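Local coordinates for putative DNA protection protein (Streptomyces coelicolor, PDB 4CYB) that probably oxidises and stores iron as a ferric mineral and protects DNA, as a twelve-subunit ferritin-like cage of the Dps family, at residues J[42-47]-J[100-105]. Sequence-based numbering, arbitrary orientation.
Sequences YKKYHW and PRPPDG. With FE (Fe (III) ion), chain V.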
loop_
_atom_site.group_PDB
_atom_site.type_symbol
_atom_site.label_atom_id
_atom_site.label_comp_id
_atom_site.label_asym_id
_atom_site.label_seq_id
_atom_site.Cartn_x
_atom_site.Cartn_y
_atom_site.Cartn_z
ATOM N N TYR J 42 -23.402 19.292 3.559
ATOM C CA TYR J 42 -22.733 18.278 4.343
ATOM C C TYR J 42 -21.419 18.874 4.885
ATOM O O TYR J 42 -21.109 18.648 6.039
ATOM C CB TYR J 42 -22.424 17.051 3.468
ATOM C CG TYR J 42 -23.446 16.001 3.587
ATOM C CD1 TYR J 42 -23.610 15.319 4.794
ATOM C CD2 TYR J 42 -24.269 15.681 2.484
ATOM C CE1 TYR J 42 -24.542 14.320 4.915
ATOM C CE2 TYR J 42 -25.233 14.686 2.605
ATOM C CZ TYR J 42 -25.353 14.040 3.824
ATOM O OH TYR J 42 -26.272 13.024 3.980
ATOM N N LYS J 43 -20.665 19.642 4.082
ATOM C CA LYS J 43 -19.424 20.291 4.596
ATOM C C LYS J 43 -19.740 21.366 5.672
ATOM O O LYS J 43 -19.127 21.415 6.729
ATOM C CB LYS J 43 -18.583 20.969 3.483
ATOM C CG LYS J 43 -17.904 20.000 2.499
ATOM C CD LYS J 43 -16.979 18.955 3.197
ATOM C CE LYS J 43 -15.826 19.671 3.975
ATOM N NZ LYS J 43 -14.849 18.610 4.346
ATOM N N LYS J 44 -20.781 22.157 5.443
ATOM C CA LYS J 44 -21.267 23.098 6.483
ATOM C C LYS J 44 -21.490 22.406 7.831
ATOM O O LYS J 44 -20.989 22.871 8.862
ATOM C CB LYS J 44 -22.513 23.879 6.004
ATOM C CG LYS J 44 -23.170 24.875 7.039
ATOM C CD LYS J 44 -24.568 25.331 6.534
ATOM C CE LYS J 44 -25.420 26.093 7.579
ATOM N NZ LYS J 44 -24.881 27.479 7.743
ATOM N N TYR J 45 -22.215 21.297 7.847
ATOM C CA TYR J 45 -22.550 20.663 9.094
ATOM C C TYR J 45 -21.344 19.856 9.647
ATOM O O TYR J 45 -21.225 19.716 10.819
ATOM C CB TYR J 45 -23.780 19.783 8.859
ATOM C CG TYR J 45 -25.017 20.611 8.497
ATOM C CD1 TYR J 45 -25.195 21.925 9.031
ATOM C CD2 TYR J 45 -26.008 20.094 7.673
ATOM C CE1 TYR J 45 -26.326 22.691 8.742
ATOM C CE2 TYR J 45 -27.122 20.883 7.320
ATOM C CZ TYR J 45 -27.287 22.145 7.864
ATOM O OH TYR J 45 -28.408 22.863 7.533
ATOM N N HIS J 46 -20.470 19.329 8.779
ATOM C CA HIS J 46 -19.174 18.722 9.212
ATOM C C HIS J 46 -18.443 19.772 10.038
ATOM O O HIS J 46 -17.896 19.419 11.092
ATOM C CB HIS J 46 -18.380 18.338 7.945
ATOM C CG HIS J 46 -16.912 17.943 8.162
ATOM N ND1 HIS J 46 -16.563 16.767 8.713
ATOM C CD2 HIS J 46 -15.732 18.576 7.780
ATOM C CE1 HIS J 46 -15.197 16.604 8.659
ATOM N NE2 HIS J 46 -14.680 17.732 8.111
ATOM N N TRP J 47 -18.439 21.048 9.607
ATOM C CA TRP J 47 -17.720 22.112 10.394
ATOM C C TRP J 47 -18.440 22.596 11.615
ATOM O O TRP J 47 -17.845 22.744 12.678
ATOM C CB TRP J 47 -17.417 23.330 9.533
ATOM C CG TRP J 47 -16.550 22.963 8.348
ATOM C CD1 TRP J 47 -15.443 22.129 8.331
ATOM C CD2 TRP J 47 -16.741 23.407 6.979
ATOM N NE1 TRP J 47 -14.942 21.986 7.035
ATOM C CE2 TRP J 47 -15.649 22.783 6.180
ATOM C CE3 TRP J 47 -17.643 24.302 6.350
ATOM C CZ2 TRP J 47 -15.529 22.986 4.812
ATOM C CZ3 TRP J 47 -17.493 24.526 4.971
ATOM C CH2 TRP J 47 -16.491 23.870 4.215
ATOM N N PRO J 100 -33.538 24.685 -0.755
ATOM C CA PRO J 100 -33.610 25.972 -0.048
ATOM C C PRO J 100 -32.289 26.322 0.645
ATOM O O PRO J 100 -31.537 25.419 1.093
ATOM C CB PRO J 100 -34.751 25.752 1.006
ATOM C CG PRO J 100 -35.577 24.646 0.407
ATOM C CD PRO J 100 -34.569 23.735 -0.273
ATOM N N ARG J 101 -31.995 27.619 0.724
ATOM C CA ARG J 101 -30.821 28.091 1.477
ATOM C C ARG J 101 -31.021 27.944 3.006
ATOM O O ARG J 101 -32.087 28.355 3.570
ATOM C CB ARG J 101 -30.551 29.559 1.129
ATOM C CG ARG J 101 -29.327 30.145 1.839
ATOM C CD ARG J 101 -29.145 31.588 1.396
ATOM N NE ARG J 101 -28.111 32.241 2.165
ATOM C CZ ARG J 101 -27.685 33.479 1.933
ATOM N NH1 ARG J 101 -28.152 34.152 0.886
ATOM N NH2 ARG J 101 -26.775 34.037 2.719
ATOM N N PRO J 102 -30.021 27.378 3.718
ATOM C CA PRO J 102 -30.164 27.301 5.191
ATOM C C PRO J 102 -29.865 28.624 5.851
ATOM O O PRO J 102 -29.362 29.527 5.197
ATOM C CB PRO J 102 -29.058 26.295 5.597
ATOM C CG PRO J 102 -27.994 26.486 4.556
ATOM C CD PRO J 102 -28.705 26.877 3.252
ATOM N N PRO J 103 -30.103 28.758 7.183
ATOM C CA PRO J 103 -29.635 29.928 7.919
ATOM C C PRO J 103 -28.116 30.063 7.763
ATOM O O PRO J 103 -27.422 29.017 7.660
ATOM C CB PRO J 103 -29.932 29.579 9.389
ATOM C CG PRO J 103 -31.119 28.607 9.311
ATOM C CD PRO J 103 -30.778 27.775 8.060
ATOM N N ASP J 104 -27.612 31.291 7.769
ATOM C CA ASP J 104 -26.123 31.516 7.695
ATOM C C ASP J 104 -25.411 30.971 8.917
ATOM O O ASP J 104 -24.229 30.571 8.834
ATOM C CB ASP J 104 -25.841 32.999 7.646
ATOM C CG ASP J 104 -26.284 33.634 6.342
ATOM O OD1 ASP J 104 -26.568 32.898 5.392
ATOM O OD2 ASP J 104 -26.336 34.884 6.259
ATOM N N GLY J 105 -26.124 30.975 10.046
ATOM C CA GLY J 105 -25.526 30.571 11.332
ATOM C C GLY J 105 -25.697 29.085 11.655
ATOM O O GLY J 105 -25.852 28.224 10.747
HETATM FE FE FE V . -12.245 18.129 7.897
HETATM O O HOH W 1 -22.407 28.504 8.092
HETATM O O HOH W 2 -12.480 16.909 5.832
HETATM O O HOH W 3 -12.172 16.301 9.360
HETATM O O HOH W 4 -9.932 17.456 8.156
#
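Three polar groups meet the ammonium of Lys44 where helix 18-48 faces the loop that leads into strand 106-107. Its NZ donates to Pro103 O at 3.0 Å, in the carbonyl plane with a C=O...N angle of 154°, and to Gly105 O at 3.2 Å, there along a lone pair. A water 2.7 Å from Lys44 NZ accepts a further hydrogen bond and donates to Asp104 O, so three consecutive carbonyls are drawn round one amine. The chain reaches them almost fully extended, CG anti to the backbone N (chi1 178°), and bends only at its last torsion (chi4 75°). Along the way CD and CE run alongside Pro102, the two side chains pointing opposite ways, with Lys44 CE 4.0 Å from Pro102 CG. Tyr45 comes in at a slant to the same ring, its OH 4.0 Å from Pro102 CB and hydrogen-bonded to Glu107. Further out, Arg101 NH2 bridges to the syn lone pair of Asp104 OD1 at 2.9 Å, tying the loop to itself, while Arg101 NH1 pairs with Glu95 of a neighbouring subunit. On another side of the helix, His46 NE2 binds iron together with Asp73 and Glu77 of that subunit, the intersubunit site characteristic of Dps proteins. An alanine at Lys44 would probably loosen the loop, since both direct bonds and the aliphatic packing on Pro102 would go. The buried ammonium is thus held by two main-chain carbonyls and a water, a setting that would be expected to favour its charged form.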